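Local coordinates for protein endosialidase (Enterobacteria phage phi92, PDB 4HIZ) that hydrolyses polysialic acid, probably cleaving internal alpha-2,8 and alpha-2,9 linkages of the sialic acid polymer as a phage endosialidase, at residues Leu61-Glu66 against Trp455-Asp460; Met182-Arg187 against Trp260-Arg265; Val204-Gly209 against Asn237-Thr242; Phe411-Ser416 against Pro434-Cys439. All coordinates share one frame; numbering follows the deposited sequence.

How the interactions relate
Following the chain from its N terminus, L61-E66 comes first and finds its partner, W455-D460, only after 388 intervening residues, so interaction 1 closes the largest loop, with the other three nested inside it. Within that loop interaction 2 pairs M182-R187 with W260-R265, and interaction 3 is nested inside it in turn, the two touching through Y184 and R186. Interaction 4 opens after interaction 2 has closed. It touches interaction 1, since strands 435-442 and 456-460 are neighbours in one sheet. Two clusters result, with the centres of interactions 1 and 2 about 43 Å apart: one joins the N-terminal extension to the propeller region, the other builds a separate antiparallel sheet.

Interaction 1: residues Leu61-Glu66 against Trp455-Asp460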
# COMPACT_ATOMS: atom_id res chain seq x y z
N LEU A 61 -12.57 39.95 1.70
CA LEU A 61 -12.35 38.65 2.30
C LEU A 61 -10.94 38.73 2.87
O LEU A 61 -10.12 39.56 2.41
CB LEU A 61 -12.44 37.55 1.24
CG LEU A 61 -13.82 37.45 0.55
CD1 LEU A 61 -13.76 36.55 -0.67
CD2 LEU A 61 -14.84 36.89 1.58
N THR A 62 -10.64 37.88 3.86
CA THR A 62 -9.31 37.93 4.49
C THR A 62 -8.52 36.71 4.16
O THR A 62 -9.04 35.60 4.19
CB THR A 62 -9.48 38.08 6.03
OG1 THR A 62 -10.20 39.31 6.26
CG2 THR A 62 -8.12 38.11 6.75
N TYR A 63 -7.25 36.90 3.81
CA TYR A 63 -6.42 35.79 3.36
C TYR A 63 -5.32 35.60 4.37
O TYR A 63 -4.64 36.59 4.73
CB TYR A 63 -5.81 36.16 1.98
CG TYR A 63 -6.88 36.27 0.91
CD1 TYR A 63 -7.70 37.42 0.81
CD2 TYR A 63 -7.14 35.20 0.04
CE1 TYR A 63 -8.70 37.51 -0.14
CE2 TYR A 63 -8.15 35.28 -0.94
CZ TYR A 63 -8.92 36.45 -1.03
OH TYR A 63 -9.91 36.55 -1.99
N VAL A 64 -5.12 34.37 4.85
CA VAL A 64 -4.15 34.20 5.96
C VAL A 64 -2.84 33.59 5.52
O VAL A 64 -2.80 32.77 4.60
CB VAL A 64 -4.74 33.36 7.13
CG1 VAL A 64 -6.12 33.95 7.53
CG2 VAL A 64 -4.89 31.91 6.71
N SER A 65 -1.75 33.97 6.19
CA SER A 65 -0.47 33.28 6.03
C SER A 65 -0.41 32.10 7.00
O SER A 65 -1.28 31.93 7.85
CB SER A 65 0.71 34.22 6.33
OG SER A 65 0.79 34.44 7.74
N GLU A 66 0.62 31.28 6.85
CA GLU A 66 0.89 30.24 7.82
C GLU A 66 1.03 30.87 9.21
O GLU A 66 1.61 31.95 9.35
CB GLU A 66 2.15 29.48 7.43
CG GLU A 66 1.86 28.42 6.37
CD GLU A 66 1.18 27.19 6.98
OE1 GLU A 66 1.69 26.69 8.02
OE2 GLU A 66 0.14 26.75 6.45
N TRP A 455 -14.86 36.66 6.58
CA TRP A 455 -14.49 35.32 6.13
C TRP A 455 -12.99 35.22 5.88
O TRP A 455 -12.40 36.07 5.19
CB TRP A 455 -15.20 35.00 4.82
CG TRP A 455 -16.71 34.79 4.91
CD1 TRP A 455 -17.71 35.64 4.47
CD2 TRP A 455 -17.36 33.59 5.32
NE1 TRP A 455 -18.94 35.05 4.64
CE2 TRP A 455 -18.75 33.78 5.14
CE3 TRP A 455 -16.89 32.37 5.82
CZ2 TRP A 455 -19.69 32.80 5.44
CZ3 TRP A 455 -17.80 31.38 6.12
CH2 TRP A 455 -19.20 31.60 5.93
N PHE A 456 -12.37 34.20 6.47
CA PHE A 456 -10.95 33.94 6.29
C PHE A 456 -10.75 32.78 5.32
O PHE A 456 -11.24 31.69 5.55
CB PHE A 456 -10.34 33.52 7.64
CG PHE A 456 -10.38 34.59 8.71
CD1 PHE A 456 -9.32 35.48 8.85
CD2 PHE A 456 -11.44 34.64 9.63
CE1 PHE A 456 -9.33 36.46 9.85
CE2 PHE A 456 -11.47 35.61 10.63
CZ PHE A 456 -10.41 36.50 10.75
N ASN A 457 -10.01 33.04 4.23
CA ASN A 457 -9.54 31.97 3.34
C ASN A 457 -8.38 31.27 4.05
O ASN A 457 -7.29 31.87 4.21
CB ASN A 457 -9.11 32.61 2.01
CG ASN A 457 -8.57 31.61 0.99
OD1 ASN A 457 -8.79 30.37 1.05
ND2 ASN A 457 -7.83 32.15 0.05
N ILE A 458 -8.62 30.04 4.51
CA ILE A 458 -7.67 29.31 5.36
C ILE A 458 -6.88 28.21 4.63
O ILE A 458 -5.85 27.74 5.13
CB ILE A 458 -8.40 28.67 6.55
CG1 ILE A 458 -9.67 27.92 6.10
CG2 ILE A 458 -8.81 29.78 7.53
CD1 ILE A 458 -10.18 26.92 7.16
N THR A 459 -7.38 27.78 3.46
CA THR A 459 -6.70 26.76 2.64
C THR A 459 -7.34 26.80 1.25
O THR A 459 -8.46 27.28 1.12
CB THR A 459 -6.81 25.33 3.25
OG1 THR A 459 -6.26 24.38 2.33
CG2 THR A 459 -8.27 24.95 3.51
N ASP A 460 -6.60 26.36 0.22
CA ASP A 460 -7.14 26.28 -1.13
C ASP A 460 -7.05 24.84 -1.62
O ASP A 460 -5.99 24.18 -1.46
CB ASP A 460 -6.29 27.10 -2.12
CG ASP A 460 -6.50 28.62 -2.02
OD1 ASP A 460 -7.35 29.09 -1.24
OD2 ASP A 460 -5.79 29.35 -2.77
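T62 is held through both of its backbone polar groups by the strand beside it. Its N-H donates to W455 O (2.9 Å), and its carbonyl O accepts from N457 N at 2.7 Å. The CA-H of F456 also approaches T62 O. One step on, the bond from V64 N to N457 O is weak at 3.4 Å, as the strands, at 33° to each other, begin to part. This is a short parallel pairing, T62 facing F456 and Y63 facing N457.

The side chains follow that register. The methyl CG2 of T62, anti to the backbone N, lies 3.6 Å from CD1 of the F456 ring, and V64 CG1 reaches the same carbon at 3.8 Å. L61 CD2 packs against W455 CB. Polar ends are satisfied from outside the pair: Q454 bonds T62 OG1, and R435 bonds the Y63 hydroxyl.

D460 forms a salt bridge with R532 of a second subunit, where V530 also packs on Y63. In the mixed sheet, strand 61-64 of the N-terminal extension lies between antiparallel strand 49-53 and parallel strand 456-460, which is bordered on its far side by antiparallel strand 435-442.

Interaction 2: residues Met182-Arg187 against Trp260-Arg265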
# COMPACT_ATOMS: atom_id res chain seq x y z
N MET A 182 -23.63 1.42 19.34
CA MET A 182 -22.26 1.78 19.00
C MET A 182 -21.30 0.68 19.47
O MET A 182 -21.59 -0.04 20.41
CB MET A 182 -21.86 3.08 19.70
CG MET A 182 -22.48 4.33 19.08
SD MET A 182 -22.03 4.56 17.33
CE MET A 182 -20.31 5.10 17.48
N PRO A 183 -20.13 0.57 18.82
CA PRO A 183 -19.09 -0.29 19.39
C PRO A 183 -18.57 0.38 20.66
O PRO A 183 -18.10 1.52 20.61
CB PRO A 183 -18.01 -0.31 18.29
CG PRO A 183 -18.31 0.85 17.41
CD PRO A 183 -19.70 1.28 17.60
N TYR A 184 -18.67 -0.29 21.81
CA TYR A 184 -18.21 0.32 23.04
C TYR A 184 -17.82 -0.73 24.04
O TYR A 184 -18.19 -1.92 23.89
CB TYR A 184 -19.23 1.34 23.63
CG TYR A 184 -20.53 0.79 24.25
CD1 TYR A 184 -20.51 0.10 25.47
CD2 TYR A 184 -21.77 1.05 23.66
CE1 TYR A 184 -21.67 -0.34 26.05
CE2 TYR A 184 -22.95 0.62 24.25
CZ TYR A 184 -22.88 -0.10 25.44
OH TYR A 184 -24.04 -0.56 26.07
N TYR A 185 -17.05 -0.29 25.04
CA TYR A 185 -16.52 -1.17 26.09
C TYR A 185 -16.89 -0.55 27.44
O TYR A 185 -16.88 0.68 27.60
CB TYR A 185 -14.97 -1.18 25.95
CG TYR A 185 -14.28 -1.72 27.15
CD1 TYR A 185 -14.34 -3.08 27.46
CD2 TYR A 185 -13.55 -0.88 28.01
CE1 TYR A 185 -13.70 -3.59 28.59
CE2 TYR A 185 -12.92 -1.39 29.16
CZ TYR A 185 -12.99 -2.73 29.44
OH TYR A 185 -12.35 -3.23 30.56
N ARG A 186 -17.21 -1.39 28.42
CA ARG A 186 -17.44 -0.92 29.79
C ARG A 186 -16.75 -1.87 30.74
O ARG A 186 -16.63 -3.08 30.44
CB ARG A 186 -18.95 -0.98 30.14
CG ARG A 186 -19.84 -0.21 29.21
CD ARG A 186 -19.83 1.28 29.52
NE ARG A 186 -20.91 1.95 28.78
CZ ARG A 186 -22.18 2.09 29.20
NH1 ARG A 186 -22.58 1.67 30.40
NH2 ARG A 186 -23.08 2.70 28.41
N ARG A 187 -16.32 -1.34 31.89
CA ARG A 187 -15.76 -2.16 32.96
C ARG A 187 -16.56 -1.92 34.25
O ARG A 187 -16.16 -1.13 35.10
CB ARG A 187 -14.31 -1.77 33.16
CG ARG A 187 -13.55 -2.71 34.09
CD ARG A 187 -12.16 -2.27 34.22
NE ARG A 187 -11.47 -3.00 35.28
CZ ARG A 187 -11.09 -2.46 36.44
NH1 ARG A 187 -10.47 -3.21 37.33
NH2 ARG A 187 -11.32 -1.18 36.72
N TRP A 260 -16.02 -6.51 36.10
CA TRP A 260 -16.07 -7.37 34.92
C TRP A 260 -15.95 -6.54 33.64
O TRP A 260 -15.71 -5.34 33.71
CB TRP A 260 -17.36 -8.23 34.95
CG TRP A 260 -18.67 -7.46 35.19
CD1 TRP A 260 -19.14 -6.99 36.40
CD2 TRP A 260 -19.69 -7.14 34.22
NE1 TRP A 260 -20.37 -6.39 36.24
CE2 TRP A 260 -20.73 -6.46 34.91
CE3 TRP A 260 -19.81 -7.35 32.83
CZ2 TRP A 260 -21.87 -6.00 34.28
CZ3 TRP A 260 -20.95 -6.88 32.19
CH2 TRP A 260 -21.96 -6.20 32.92
N HIS A 261 -16.13 -7.19 32.50
CA HIS A 261 -15.89 -6.53 31.21
C HIS A 261 -17.06 -6.76 30.28
O HIS A 261 -17.56 -7.88 30.18
CB HIS A 261 -14.64 -7.12 30.54
CG HIS A 261 -13.40 -6.98 31.35
ND1 HIS A 261 -12.74 -5.77 31.49
CD2 HIS A 261 -12.71 -7.88 32.10
CE1 HIS A 261 -11.70 -5.94 32.29
NE2 HIS A 261 -11.65 -7.21 32.66
N PHE A 262 -17.47 -5.71 29.59
CA PHE A 262 -18.57 -5.78 28.64
C PHE A 262 -18.19 -5.09 27.34
O PHE A 262 -17.60 -4.01 27.37
CB PHE A 262 -19.79 -5.06 29.25
CG PHE A 262 -20.99 -5.04 28.33
CD1 PHE A 262 -21.85 -6.14 28.27
CD2 PHE A 262 -21.24 -3.95 27.52
CE1 PHE A 262 -22.96 -6.12 27.42
CE2 PHE A 262 -22.35 -3.93 26.64
CZ PHE A 262 -23.20 -5.02 26.61
N GLY A 263 -18.56 -5.70 26.21
CA GLY A 263 -18.42 -5.01 24.93
C GLY A 263 -19.65 -5.26 24.07
O GLY A 263 -20.23 -6.36 24.10
N THR A 264 -20.06 -4.24 23.32
CA THR A 264 -21.03 -4.53 22.29
C THR A 264 -20.31 -5.20 21.11
O THR A 264 -19.06 -5.17 21.01
CB THR A 264 -21.68 -3.26 21.76
OG1 THR A 264 -20.66 -2.40 21.26
CG2 THR A 264 -22.44 -2.54 22.91
N ARG A 265 -21.10 -5.79 20.22
CA ARG A 265 -20.61 -6.32 18.95
C ARG A 265 -21.39 -5.63 17.84
O ARG A 265 -22.39 -6.15 17.33
CB ARG A 265 -20.81 -7.85 18.89
CG ARG A 265 -19.99 -8.59 19.98
CD ARG A 265 -20.02 -10.09 19.75
NE ARG A 265 -21.26 -10.70 20.24
CZ ARG A 265 -22.01 -11.57 19.57
NH1 ARG A 265 -21.70 -11.91 18.32
NH2 ARG A 265 -23.08 -12.09 20.16
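T264 OG1 is gripped twice from the other segment: it donates to M182 O (2.7 Å), in the carbonyl plane and on a lone pair, and accepts from Y184 N (3.0 Å). The hydroxyl reaches both because chi1 of 58° sets OG1 between the backbone N and the carbonyl carbon. This side-chain bridge stands beside the regular pairing, where T264 N bonds Y184 O and, further along, R186 and F262 exchange two backbone bonds as an antiparallel hydrogen-bonded pair.

The other branch of the same threonine, CG2, lies over one face of the Y184 ring in a CH-pi contact, 3.6 Å from the centroid. Y184 CE1 meets the rim of the F262 ring in its plane, at 3.7 Å from CE2, with the two ring planes at 41°. The Y184 hydroxyl is satisfied elsewhere, by the carbonyl of H208.

On the side of Y185 and H261, the two side chains run alongside each other, and Y185 OH and H261 ND1 share a 2.7 Å hydrogen bond in which either may be the donor. Each partner atom lies at the edge of the other ring, near its plane, and the rings meet rim to rim with planes 21° apart. The H261 side chain is about 7 Å from a bound sialic acid, and the ring of H466 from a third subunit meets that of Y185.

Strand 185-186 forms one edge of an antiparallel sheet within this chain, and strand 261-264, its neighbour, is bonded on its other side to strand 215-219.

Interaction 3: residues Val204-Gly209 against Asn237-Thr242; sequences VLKKHG and NKDTFT. With EDO (1,2-ethanediol), chain K.
Charge and polar contacts centre on D239. Its OD1 takes K207 N (2.9 Å) on the anti lone pair and K207 NZ on the syn one, the latter a 2.7 Å salt bridge. The K207 chain bends at chi2 (-44°), which places CD, and at chi4, which turns NZ to OD1. OD2 is linked through two waters to K206 NZ, one of those lysine bonds being weak. Both lysines are modelled in two conformers, and these side-chain bonds hold in the one described. The D239 carbonyl also accepts from L205 N.

Within the second segment N237 OD1 receives D239 N, an Asx turn, and T240 OG1 from the opposite face of its plane. The type I turn N237-T240 that this supports forms the hairpin bend between strands 230-237 and 240-244, and the loop leaving strand 200-204 wraps against it. H208 NE2 reaches into the bend, giving a bond to N237 O (3.2 Å) and a weak one to T240 O, while ND1 is bonded to L210 N.

The aromatic and apolar packing involves F241, H208 and L205. The F241 ring turns its edge to one face of the H208 imidazole, centroids 5.2 Å apart and planes at 64°, and F241 CE1 touches L205 CB at 4.0 Å. Over the opposite imidazole face sits 1,2-ethanediol, probably from the crystallisation liquor. Its O2 accepts from G209 N and donates to K238 O (2.8 Å).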
# COMPACT_ATOMS: atom_id res chain seq x y z
N VAL A 204 -27.50 -4.99 34.87
CA VAL A 204 -27.56 -3.55 35.03
C VAL A 204 -26.34 -2.92 34.36
O VAL A 204 -25.19 -3.26 34.63
CB VAL A 204 -27.62 -3.14 36.51
CG1 VAL A 204 -27.56 -1.62 36.64
CG2 VAL A 204 -28.89 -3.69 37.14
N LEU A 205 -26.60 -2.03 33.42
CA LEU A 205 -25.54 -1.33 32.72
C LEU A 205 -26.12 0.02 32.30
O LEU A 205 -27.02 0.08 31.45
CB LEU A 205 -25.12 -2.17 31.51
CG LEU A 205 -23.87 -1.76 30.76
CD1 LEU A 205 -22.64 -2.06 31.62
CD2 LEU A 205 -23.80 -2.53 29.44
N LYS A 206 -25.63 1.10 32.90
CA LYS A 206 -26.29 2.40 32.73
C LYS A 206 -26.28 2.89 31.29
O LYS A 206 -25.27 2.83 30.61
CB LYS A 206 -25.70 3.44 33.68
CG LYS A 206 -26.05 3.17 35.16
CD LYS A 206 -25.86 4.41 36.03
CE LYS A 206 -25.99 4.11 37.52
NZ LYS A 206 -27.40 3.83 37.95
N LYS A 207 -27.45 3.33 30.83
CA LYS A 207 -27.62 3.92 29.50
C LYS A 207 -27.02 3.04 28.41
O LYS A 207 -26.26 3.47 27.55
CB LYS A 207 -27.06 5.35 29.46
CG LYS A 207 -27.64 6.27 30.54
CD LYS A 207 -29.17 6.11 30.67
CE LYS A 207 -29.74 6.92 31.84
NZ LYS A 207 -29.41 6.35 33.19
N HIS A 208 -27.39 1.77 28.43
CA HIS A 208 -26.76 0.79 27.54
C HIS A 208 -27.09 0.98 26.05
O HIS A 208 -26.30 0.61 25.17
CB HIS A 208 -27.09 -0.64 28.02
CG HIS A 208 -28.55 -0.90 28.16
ND1 HIS A 208 -29.37 -1.14 27.07
CD2 HIS A 208 -29.35 -0.96 29.26
CE1 HIS A 208 -30.62 -1.33 27.50
NE2 HIS A 208 -30.63 -1.22 28.82
N GLY A 209 -28.26 1.54 25.76
CA GLY A 209 -28.66 1.80 24.39
C GLY A 209 -28.95 0.55 23.58
O GLY A 209 -29.07 0.62 22.37
N ASN A 237 -35.32 -1.43 31.22
CA ASN A 237 -35.40 0.02 31.33
C ASN A 237 -34.11 0.61 30.77
O ASN A 237 -33.29 -0.15 30.21
CB ASN A 237 -35.76 0.47 32.78
CG ASN A 237 -34.71 0.07 33.81
OD1 ASN A 237 -33.51 0.00 33.53
ND2 ASN A 237 -35.17 -0.20 35.03
N LYS A 238 -33.93 1.93 30.89
CA LYS A 238 -32.73 2.58 30.33
C LYS A 238 -31.43 1.97 30.83
O LYS A 238 -30.41 2.08 30.15
CB LYS A 238 -32.69 4.08 30.64
CG LYS A 238 -33.87 4.87 30.12
CD LYS A 238 -33.80 6.33 30.59
CE LYS A 238 -34.99 7.15 30.05
NZ LYS A 238 -34.97 8.55 30.56
N ASP A 239 -31.46 1.37 32.03
CA ASP A 239 -30.22 0.89 32.64
C ASP A 239 -30.15 -0.62 32.83
O ASP A 239 -29.22 -1.10 33.49
CB ASP A 239 -29.97 1.54 34.02
CG ASP A 239 -29.94 3.05 33.96
OD1 ASP A 239 -29.39 3.61 33.01
OD2 ASP A 239 -30.47 3.67 34.90
N THR A 240 -31.10 -1.36 32.29
CA THR A 240 -31.22 -2.78 32.60
C THR A 240 -31.70 -3.59 31.40
O THR A 240 -32.67 -3.21 30.71
CB THR A 240 -32.29 -2.98 33.71
OG1 THR A 240 -32.13 -1.96 34.71
CG2 THR A 240 -32.16 -4.35 34.35
N PHE A 241 -31.05 -4.73 31.16
CA PHE A 241 -31.52 -5.63 30.12
C PHE A 241 -31.34 -7.06 30.58
O PHE A 241 -30.80 -7.30 31.65
CB PHE A 241 -30.80 -5.38 28.77
CG PHE A 241 -29.30 -5.64 28.79
CD1 PHE A 241 -28.42 -4.68 29.27
CD2 PHE A 241 -28.79 -6.86 28.32
CE1 PHE A 241 -27.03 -4.90 29.28
CE2 PHE A 241 -27.38 -7.10 28.33
CZ PHE A 241 -26.51 -6.14 28.81
N THR A 242 -31.77 -8.01 29.77
CA THR A 242 -31.51 -9.41 30.12
C THR A 242 -30.86 -10.17 28.97
O THR A 242 -30.93 -9.76 27.80
CB THR A 242 -32.81 -10.18 30.49
OG1 THR A 242 -33.63 -10.32 29.31
CG2 THR A 242 -33.58 -9.47 31.66
C1 EDO K . -32.62 2.75 26.23
O1 EDO K . -33.00 3.73 27.21
C2 EDO K . -31.66 1.73 26.83
O2 EDO K . -30.49 2.33 27.41
O HOH W 1 -28.96 5.85 35.94
O HOH W 2 -30.02 2.27 37.42

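Interaction 4: residues Phe411-Ser416 against Pro434-Cys439; sequences FGTERS and PRTFMC
M438 lays its CG over one face of the F411 ring, 3.8 Å from the centroid, while SD swings toward the rim and lies 3.4 Å from CZ, a Met-aromatic contact. With chi1 at -179° CG stands anti to the backbone N, and the side chain runs alongside the ring.

A bidentate salt bridge marks the other end. R435 meets E414 side-on, NE to OE2 and NH2 to OE1, each 2.8 Å. The NE bond is nearly straight (176°) and lies in the guanidinium plane, but reaches OE2 from above the carboxylate plane. R435 N also donates to OE2 (2.8 Å) from the same face, so this buried oxygen is gripped twice by one residue. E421 adds a second carboxylate to NH2, and CZ of F437 lies over one guanidinium face, offset toward its rim.

Between these ends G412 and F437 exchange two backbone bonds in an antiparallel hydrogen-bonded pair, the one from F437 N to G412 O measuring 2.8 Å. P434 CB abuts E414 O at 3.2 Å.

Strand 407-413 thus pairs with strand 435-442, whose other edge bonds strand 456-460; the ring of Y486 on strand 483-490 stacks on F411 from the neighbouring propeller sheet.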
# COMPACT_ATOMS: atom_id res chain seq x y z
N PHE A 411 -17.66 27.00 8.38
CA PHE A 411 -16.76 26.72 7.25
C PHE A 411 -17.57 26.57 5.98
O PHE A 411 -18.69 26.05 5.99
CB PHE A 411 -16.00 25.41 7.49
CG PHE A 411 -15.04 25.46 8.65
CD1 PHE A 411 -15.50 25.34 9.97
CD2 PHE A 411 -13.70 25.67 8.43
CE1 PHE A 411 -14.62 25.39 11.03
CE2 PHE A 411 -12.78 25.70 9.51
CZ PHE A 411 -13.23 25.56 10.80
N GLY A 412 -16.97 26.93 4.85
CA GLY A 412 -17.56 26.65 3.56
C GLY A 412 -16.44 26.66 2.53
O GLY A 412 -15.33 27.13 2.81
N THR A 413 -16.74 26.10 1.37
CA THR A 413 -15.73 26.02 0.29
C THR A 413 -16.42 26.32 -1.02
O THR A 413 -17.47 25.75 -1.29
CB THR A 413 -15.16 24.59 0.23
OG1 THR A 413 -14.59 24.25 1.50
CG2 THR A 413 -14.09 24.45 -0.86
N GLU A 414 -15.81 27.15 -1.87
CA GLU A 414 -16.42 27.33 -3.20
C GLU A 414 -16.12 26.08 -4.07
O GLU A 414 -15.17 25.34 -3.82
CB GLU A 414 -15.96 28.64 -3.85
CG GLU A 414 -14.42 28.64 -4.08
CD GLU A 414 -13.88 29.99 -4.55
OE1 GLU A 414 -14.68 30.92 -4.82
OE2 GLU A 414 -12.62 30.11 -4.68
N ARG A 415 -16.96 25.82 -5.07
CA ARG A 415 -16.84 24.62 -5.90
C ARG A 415 -15.67 24.75 -6.89
O ARG A 415 -15.07 23.75 -7.29
CB ARG A 415 -18.14 24.43 -6.71
CG ARG A 415 -19.35 24.20 -5.83
CD ARG A 415 -19.40 22.74 -5.41
NE ARG A 415 -20.56 22.59 -4.56
CZ ARG A 415 -21.19 21.47 -4.32
NH1 ARG A 415 -20.75 20.31 -4.83
NH2 ARG A 415 -22.25 21.53 -3.53
N SER A 416 -15.41 25.99 -7.29
CA SER A 416 -14.32 26.30 -8.22
C SER A 416 -13.87 27.72 -7.95
O SER A 416 -14.65 28.51 -7.37
CB SER A 416 -14.78 26.10 -9.68
OG SER A 416 -13.72 26.44 -10.58
N PRO A 434 -10.13 26.37 -5.97
CA PRO A 434 -11.18 26.92 -5.09
C PRO A 434 -10.71 27.18 -3.67
O PRO A 434 -9.95 26.38 -3.07
CB PRO A 434 -12.28 25.85 -5.12
CG PRO A 434 -11.51 24.53 -5.54
CD PRO A 434 -10.47 25.04 -6.50
N ARG A 435 -11.18 28.30 -3.13
CA ARG A 435 -10.89 28.73 -1.75
C ARG A 435 -11.83 28.12 -0.72
O ARG A 435 -13.04 28.02 -0.97
CB ARG A 435 -11.05 30.26 -1.66
CG ARG A 435 -9.97 31.03 -2.49
CD ARG A 435 -10.42 32.48 -2.74
NE ARG A 435 -11.64 32.50 -3.56
CZ ARG A 435 -12.36 33.59 -3.82
NH1 ARG A 435 -12.01 34.79 -3.34
NH2 ARG A 435 -13.46 33.47 -4.54
N THR A 436 -11.26 27.74 0.42
CA THR A 436 -12.04 27.37 1.60
C THR A 436 -12.01 28.51 2.59
O THR A 436 -10.96 29.12 2.83
CB THR A 436 -11.46 26.09 2.21
OG1 THR A 436 -11.90 24.99 1.40
CG2 THR A 436 -11.94 25.85 3.70
N PHE A 437 -13.16 28.78 3.24
CA PHE A 437 -13.27 29.90 4.16
C PHE A 437 -13.83 29.48 5.51
O PHE A 437 -14.53 28.51 5.63
CB PHE A 437 -14.28 30.92 3.61
CG PHE A 437 -13.85 31.57 2.32
CD1 PHE A 437 -13.06 32.72 2.34
CD2 PHE A 437 -14.27 31.04 1.08
CE1 PHE A 437 -12.67 33.35 1.15
CE2 PHE A 437 -13.86 31.66 -0.14
CZ PHE A 437 -13.09 32.82 -0.09
N MET A 438 -13.49 30.26 6.52
CA MET A 438 -13.99 30.06 7.87
C MET A 438 -14.38 31.43 8.39
O MET A 438 -13.68 32.41 8.17
CB MET A 438 -12.90 29.45 8.75
CG MET A 438 -13.37 29.17 10.20
SD MET A 438 -11.97 28.65 11.23
CE MET A 438 -11.10 30.20 11.55
N CYS A 439 -15.47 31.50 9.15
CA CYS A 439 -15.73 32.70 9.95
C CYS A 439 -16.02 32.29 11.38
O CYS A 439 -16.27 31.10 11.68
CB CYS A 439 -16.87 33.57 9.36
SG CYS A 439 -18.52 32.84 9.42